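Local coordinates for DyP-type peroxidase (Pleurotus ostreatus PC15, PDB 6FSK), which is a heme-dependent dye-decolorizing peroxidase that probably uses peroxide to oxidise substrates, including manganese(II), at residues K332-L344 and W400-A414. The protein carries 1 engineered substitution. Sequence-based numbering, arbitrary orientation.
With HEM (protoporphyrin IX containing Fe), chain C.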
loop_
_atom_site.group_PDB
_atom_site.type_symbol
_atom_site.label_atom_id
_atom_site.label_comp_id
_atom_site.label_asym_id
_atom_site.label_seq_id
_atom_site.Cartn_x
_atom_site.Cartn_y
_atom_site.Cartn_z
ATOM N N LYS A 332 6.323 -11.658 4.245
ATOM C CA LYS A 332 6.945 -11.265 3.000
ATOM C C LYS A 332 7.081 -9.751 2.908
ATOM O O LYS A 332 8.083 -9.288 2.367
ATOM C CB LYS A 332 6.154 -11.762 1.807
ATOM C CG LYS A 332 6.315 -13.226 1.540
ATOM C CD LYS A 332 7.584 -13.561 0.726
ATOM C CE LYS A 332 7.599 -14.943 0.158
ATOM N NZ LYS A 332 8.749 -15.085 -0.732
ATOM N N THR A 333 6.247 -8.969 3.534
ATOM C CA THR A 333 6.244 -7.534 3.337
ATOM C C THR A 333 6.832 -6.756 4.528
ATOM O O THR A 333 7.397 -5.717 4.302
ATOM C CB THR A 333 4.837 -6.999 3.003
ATOM O OG1 THR A 333 3.956 -7.279 4.092
ATOM C CG2 THR A 333 4.295 -7.550 1.641
ATOM N N TYR A 334 6.789 -7.339 5.698
ATOM C CA TYR A 334 7.558 -6.821 6.843
ATOM C C TYR A 334 8.152 -8.036 7.574
ATOM O O TYR A 334 7.512 -8.645 8.443
ATOM C CB TYR A 334 6.725 -5.985 7.781
ATOM C CG TYR A 334 7.469 -5.472 9.011
ATOM C CD1 TYR A 334 8.790 -5.205 8.980
ATOM C CD2 TYR A 334 6.760 -5.222 10.174
ATOM C CE1 TYR A 334 9.438 -4.755 10.149
ATOM C CE2 TYR A 334 7.374 -4.771 11.296
ATOM C CZ TYR A 334 8.701 -4.516 11.263
ATOM O OH TYR A 334 9.298 -4.111 12.488
ATOM N N PRO A 335 9.398 -8.353 7.268
ATOM C CA PRO A 335 10.016 -9.610 7.813
ATOM C C PRO A 335 10.266 -9.659 9.302
ATOM O O PRO A 335 10.546 -10.742 9.840
ATOM C CB PRO A 335 11.332 -9.710 7.022
ATOM C CG PRO A 335 10.998 -9.070 5.705
ATOM C CD PRO A 335 10.144 -7.896 6.076
ATOM N N ARG A 336 10.233 -8.516 9.982
ATOM C CA ARG A 336 10.533 -8.506 11.424
ATOM C C ARG A 336 11.840 -9.225 11.727
ATOM O O ARG A 336 12.877 -8.987 11.072
ATOM C CB ARG A 336 9.332 -8.994 12.268
ATOM C CG ARG A 336 8.029 -8.216 11.875
ATOM C CD ARG A 336 6.860 -8.513 12.797
ATOM N NE ARG A 336 5.621 -7.983 12.225
ATOM C CZ ARG A 336 4.692 -7.345 12.885
ATOM N NH1 ARG A 336 4.740 -7.249 14.208
ATOM N NH2 ARG A 336 3.691 -6.803 12.205
ATOM N N ASN A 337 11.834 -10.091 12.752
ATOM C CA ASN A 337 13.111 -10.727 13.134
ATOM C C ASN A 337 13.679 -11.655 12.106
ATOM O O ASN A 337 14.888 -12.003 12.157
ATOM C CB ASN A 337 12.930 -11.540 14.383
ATOM C CG ASN A 337 12.890 -10.757 15.599
ATOM O OD1 ASN A 337 12.969 -9.576 15.574
ATOM N ND2 ASN A 337 12.872 -11.473 16.755
ATOM N N ASP A 338 12.907 -12.014 11.079
ATOM C CA ASP A 338 13.549 -12.836 10.046
ATOM C C ASP A 338 14.815 -12.155 9.518
ATOM O O ASP A 338 15.839 -12.837 9.244
ATOM C CB ASP A 338 12.620 -13.116 8.892
ATOM C CG ASP A 338 11.521 -14.078 9.205
ATOM O OD1 ASP A 338 11.422 -14.649 10.301
ATOM O OD2 ASP A 338 10.695 -14.280 8.248
ATOM N N LEU A 339 14.750 -10.805 9.316
ATOM C CA LEU A 339 15.908 -10.047 8.898
ATOM C C LEU A 339 16.605 -9.298 10.030
ATOM O O LEU A 339 17.833 -9.109 9.924
ATOM C CB LEU A 339 15.646 -9.108 7.732
ATOM C CG LEU A 339 15.061 -9.728 6.457
ATOM C CD1 LEU A 339 14.789 -8.712 5.377
ATOM C CD2 LEU A 339 15.926 -10.826 5.904
ATOM N N GLU A 340 15.818 -8.909 11.039
ATOM C CA GLU A 340 16.378 -8.018 12.100
ATOM C C GLU A 340 17.060 -8.795 13.150
ATOM O O GLU A 340 17.957 -8.224 13.836
ATOM C CB GLU A 340 15.314 -7.142 12.710
ATOM C CG GLU A 340 14.692 -6.154 11.752
ATOM C CD GLU A 340 13.832 -5.092 12.478
ATOM O OE1 GLU A 340 13.992 -4.999 13.739
ATOM O OE2 GLU A 340 13.108 -4.269 11.844
ATOM N N GLY A 341 16.749 -10.088 13.218
ATOM C CA GLY A 341 17.394 -10.926 14.264
ATOM C C GLY A 341 18.653 -11.518 13.685
ATOM O O GLY A 341 18.985 -11.291 12.515
ATOM N N PRO A 342 19.345 -12.412 14.453
ATOM C CA PRO A 342 20.460 -13.153 13.898
ATOM C C PRO A 342 19.958 -14.054 12.729
ATOM O O PRO A 342 18.820 -14.494 12.780
ATOM C CB PRO A 342 20.864 -14.089 15.063
ATOM C CG PRO A 342 20.347 -13.442 16.283
ATOM C CD PRO A 342 19.110 -12.691 15.878
ATOM N N PRO A 343 20.777 -14.324 11.709
ATOM C CA PRO A 343 22.191 -13.960 11.633
ATOM C C PRO A 343 22.448 -12.569 11.059
ATOM O O PRO A 343 23.529 -12.019 11.226
ATOM C CB PRO A 343 22.777 -14.974 10.663
ATOM C CG PRO A 343 21.625 -15.419 9.823
ATOM C CD PRO A 343 20.408 -15.352 10.755
ATOM N N LEU A 344 21.507 -12.010 10.307
ATOM C CA LEU A 344 21.804 -10.796 9.566
ATOM C C LEU A 344 21.875 -9.535 10.448
ATOM O O LEU A 344 22.630 -8.657 10.123
ATOM C CB LEU A 344 20.764 -10.576 8.475
ATOM C CG LEU A 344 20.627 -11.747 7.475
ATOM C CD1 LEU A 344 19.459 -11.441 6.487
ATOM C CD2 LEU A 344 21.924 -11.875 6.727
ATOM N N TRP A 400 11.112 -9.556 -2.332
ATOM C CA TRP A 400 10.484 -10.310 -1.256
ATOM C C TRP A 400 9.256 -11.091 -1.788
ATOM O O TRP A 400 9.312 -12.312 -1.849
ATOM C CB TRP A 400 10.139 -9.401 -0.074
ATOM C CG TRP A 400 11.362 -8.859 0.623
ATOM C CD1 TRP A 400 12.715 -9.219 0.426
ATOM C CD2 TRP A 400 11.356 -7.863 1.677
ATOM N NE1 TRP A 400 13.513 -8.490 1.306
ATOM C CE2 TRP A 400 12.699 -7.703 2.099
ATOM C CE3 TRP A 400 10.342 -7.089 2.272
ATOM C CZ2 TRP A 400 13.044 -6.738 3.078
ATOM C CZ3 TRP A 400 10.656 -6.220 3.253
ATOM C CH2 TRP A 400 12.035 -6.077 3.682
ATOM N N ALA A 401 8.177 -10.403 -2.145
ATOM C CA ALA A 401 6.922 -11.046 -2.577
ATOM C C ALA A 401 7.109 -11.938 -3.806
ATOM O O ALA A 401 6.551 -13.050 -3.823
ATOM C CB ALA A 401 5.850 -10.006 -2.843
ATOM N N ASN A 402 7.873 -11.505 -4.774
ATOM C CA ASN A 402 8.004 -12.227 -6.031
ATOM C C ASN A 402 9.114 -13.310 -5.961
ATOM O O ASN A 402 9.375 -13.991 -6.959
ATOM C CB ASN A 402 8.403 -11.271 -7.162
ATOM C CG ASN A 402 7.359 -10.281 -7.576
ATOM O OD1 ASN A 402 6.201 -10.254 -7.061
ATOM N ND2 ASN A 402 7.713 -9.524 -8.596
ATOM N N ALA A 403 9.869 -13.358 -4.854
ATOM C CA ALA A 403 11.124 -14.144 -4.738
ATOM C C ALA A 403 10.815 -15.434 -4.010
ATOM O O ALA A 403 10.631 -15.441 -2.799
ATOM C CB ALA A 403 12.175 -13.371 -3.972
ATOM N N PRO A 404 10.689 -16.565 -4.722
ATOM C CA PRO A 404 10.285 -17.812 -4.032
ATOM C C PRO A 404 11.250 -18.331 -2.995
ATOM O O PRO A 404 10.877 -19.059 -2.117
ATOM C CB PRO A 404 10.077 -18.816 -5.194
ATOM C CG PRO A 404 10.798 -18.268 -6.303
ATOM C CD PRO A 404 10.787 -16.769 -6.177
ATOM N N ASN A 405 12.514 -17.896 -3.105
ATOM C CA ASN A 405 13.471 -18.317 -2.112
ATOM C C ASN A 405 13.594 -17.404 -0.914
ATOM O O ASN A 405 14.252 -17.757 0.050
ATOM C CB ASN A 405 14.837 -18.523 -2.736
ATOM C CG ASN A 405 14.819 -19.625 -3.740
ATOM O OD1 ASN A 405 14.564 -20.756 -3.372
ATOM N ND2 ASN A 405 14.966 -19.284 -4.970
ATOM N N PHE A 406 12.921 -16.243 -0.955
ATOM C CA PHE A 406 12.960 -15.307 0.174
ATOM C C PHE A 406 12.007 -15.750 1.304
ATOM O O PHE A 406 10.850 -16.060 0.975
ATOM C CB PHE A 406 12.606 -13.872 -0.283
ATOM C CG PHE A 406 12.634 -12.890 0.839
ATOM C CD1 PHE A 406 13.849 -12.432 1.302
ATOM C CD2 PHE A 406 11.518 -12.554 1.563
ATOM C CE1 PHE A 406 13.973 -11.553 2.387
ATOM C CE2 PHE A 406 11.582 -11.741 2.679
ATOM C CZ PHE A 406 12.814 -11.220 3.098
ATOM N N PRO A 407 12.408 -15.815 2.580
ATOM C CA PRO A 407 13.585 -15.205 3.157
ATOM C C PRO A 407 14.728 -16.203 3.437
ATOM O O PRO A 407 15.719 -15.833 4.054
ATOM C CB PRO A 407 13.078 -14.748 4.515
ATOM C CG PRO A 407 12.088 -15.744 4.866
ATOM C CD PRO A 407 11.372 -16.075 3.573
ATOM N N VAL A 408 14.628 -17.398 2.914
ATOM C CA VAL A 408 15.677 -18.396 3.127
ATOM C C VAL A 408 16.995 -17.930 2.505
ATOM O O VAL A 408 18.095 -18.068 3.089
ATOM C CB VAL A 408 15.226 -19.818 2.617
ATOM C CG1 VAL A 408 16.441 -20.758 2.622
ATOM C CG2 VAL A 408 14.108 -20.347 3.512
ATOM N N ASN A 409 16.928 -17.425 1.279
ATOM C CA ASN A 409 18.086 -16.990 0.516
ATOM C C ASN A 409 18.851 -15.901 1.326
ATOM O O ASN A 409 20.068 -15.958 1.548
ATOM C CB ASN A 409 17.701 -16.534 -0.890
ATOM C CG ASN A 409 16.642 -15.414 -0.987
ATOM O OD1 ASN A 409 16.085 -14.945 -0.001
ATOM N ND2 ASN A 409 16.298 -15.031 -2.253
ATOM N N ALA A 410 18.099 -14.998 1.933
ATOM C CA ALA A 410 18.705 -13.879 2.646
ATOM C C ALA A 410 19.436 -14.350 3.849
ATOM O O ALA A 410 20.600 -13.886 4.071
ATOM C CB ALA A 410 17.667 -12.880 3.071
ATOM N N VAL A 411 18.844 -15.244 4.642
ATOM C CA VAL A 411 19.532 -15.649 5.869
ATOM C C VAL A 411 20.649 -16.675 5.633
ATOM O O VAL A 411 21.657 -16.671 6.345
ATOM C CB VAL A 411 18.657 -16.131 7.005
ATOM C CG1 VAL A 411 17.820 -15.010 7.492
ATOM C CG2 VAL A 411 17.798 -17.345 6.603
ATOM N N THR A 412 20.513 -17.532 4.634
ATOM C CA THR A 412 21.594 -18.493 4.340
ATOM C C THR A 412 22.742 -17.819 3.604
ATOM O O THR A 412 23.837 -18.401 3.574
ATOM C CB THR A 412 21.090 -19.716 3.584
ATOM O OG1 THR A 412 20.524 -19.284 2.369
ATOM C CG2 THR A 412 20.110 -20.485 4.444
ATOM N N SER A 413 22.582 -16.553 3.161
ATOM C CA SER A 413 23.705 -15.762 2.621
ATOM C C SER A 413 24.835 -15.683 3.685
ATOM O O SER A 413 25.975 -15.607 3.294
ATOM C CB SER A 413 23.296 -14.352 2.205
ATOM O OG SER A 413 23.052 -13.580 3.355
ATOM N N ALA A 414 24.474 -15.691 4.975
ATOM C CA ALA A 414 25.412 -15.404 6.065
ATOM C C ALA A 414 26.089 -16.653 6.601
ATOM O O ALA A 414 27.081 -16.543 7.293
ATOM C CB ALA A 414 24.683 -14.672 7.186
HETATM C CHA HEM C . -0.347 -5.950 5.438
HETATM C CHB HEM C . -3.854 -7.213 2.381
HETATM C CHC HEM C . -1.267 -5.376 -1.241
HETATM C CHD HEM C . 2.398 -4.382 1.768
HETATM C C1A HEM C . -1.553 -6.461 4.956
HETATM C C2A HEM C . -2.591 -7.055 5.740
HETATM C C3A HEM C . -3.591 -7.364 4.902
HETATM C C4A HEM C . -3.134 -7.034 3.586
HETATM C CMA HEM C . -4.861 -8.061 5.248
HETATM C CAA HEM C . -2.520 -7.301 7.239
HETATM C CBA HEM C . -3.090 -6.230 8.160
HETATM C CGA HEM C . -2.262 -4.973 8.181
HETATM O O1A HEM C . -1.197 -4.940 8.801
HETATM O O2A HEM C . -2.709 -3.968 7.573
HETATM C C1B HEM C . -3.480 -6.836 1.088
HETATM C C2B HEM C . -4.251 -6.948 -0.065
HETATM C C3B HEM C . -3.573 -6.409 -1.113
HETATM C C4B HEM C . -2.294 -5.974 -0.535
HETATM C CMB HEM C . -5.607 -7.601 -0.160
HETATM C CAB HEM C . -3.868 -6.262 -2.555
HETATM C CBB HEM C . -5.089 -6.279 -3.044
HETATM C C1C HEM C . -0.021 -5.015 -0.830
HETATM C C2C HEM C . 1.061 -4.531 -1.578
HETATM C C3C HEM C . 2.120 -4.267 -0.760
HETATM C C4C HEM C . 1.657 -4.537 0.580
HETATM C CMC HEM C . 1.013 -4.314 -3.067
HETATM C CAC HEM C . 3.519 -3.830 -1.018
HETATM C CBC HEM C . 4.178 -4.072 -2.170
HETATM C C1D HEM C . 1.890 -4.683 3.035
HETATM C C2D HEM C . 2.670 -4.322 4.260
HETATM C C3D HEM C . 1.848 -4.737 5.299
HETATM C C4D HEM C . 0.695 -5.367 4.677
HETATM C CMD HEM C . 3.973 -3.638 4.361
HETATM C CAD HEM C . 2.140 -4.690 6.794
HETATM C CBD HEM C . 2.936 -5.861 7.277
HETATM C CGD HEM C . 3.316 -5.715 8.729
HETATM O O1D HEM C . 3.037 -6.723 9.424
HETATM O O2D HEM C . 3.740 -4.659 9.153
HETATM N NA HEM C . -1.834 -6.540 3.591
HETATM N NB HEM C . -2.263 -6.322 0.783
HETATM N NC HEM C . 0.422 -5.135 0.510
HETATM N ND HEM C . 0.782 -5.359 3.341
HETATM FE FE HEM C . -0.691 -5.913 2.064
#
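Pro335 lays its CG on a face of the Trp400 indole, 3.8 Å from the centroid of the six-membered ring and 12° off its normal, a CH-pi contact; Phe406 CZ lies over the same face. The Phe406 ring is sandwiched between Trp400 CD1 over one face and Pro407 CB over the other, while Pro335 CG and Leu339 CD1 meet its edge. Leu339 completes this apolar cluster, forking so that CD1 comes within 3.5 Å of Trp400 CZ2 and CD2 touches Ala410 CB.

In this DyP-type peroxidase the contact joins the end of helix 329-333, which bears the axial ligand His329 on the proximal side of the heme, to the end of helix 393-401 and the chain that follows. Thr333 OG1, hydrogen-bonded to His329 O, lies 3.2 Å from heme C2D, and Arg336 NH2 donates a hydrogen bond to heme propionate O1D at 2.9 Å.

At the edge of the Phe406 ring, where its CD lies, Lys332 is bent at chi2 (-83°) and then runs extended, which carries NZ into the turn Ala403-Phe406. There NZ donates to Phe406 O at 2.9 Å and to Trp400 O at 3.0 Å; Gly426 O takes a third bond. Trp400 O also accepts from Ala403 N, on the opposite face of its carbonyl plane. A methionine in place of Lys332 would probably leave the carbonyls of Trp400, Phe406 and Gly426 without their shared donor and the turn less firmly tied to helix 329-333. Farther along, Leu344 straddles Ala410 O with both methyls, and Pro343 CB meets Ala414 CB at 4.0 Å.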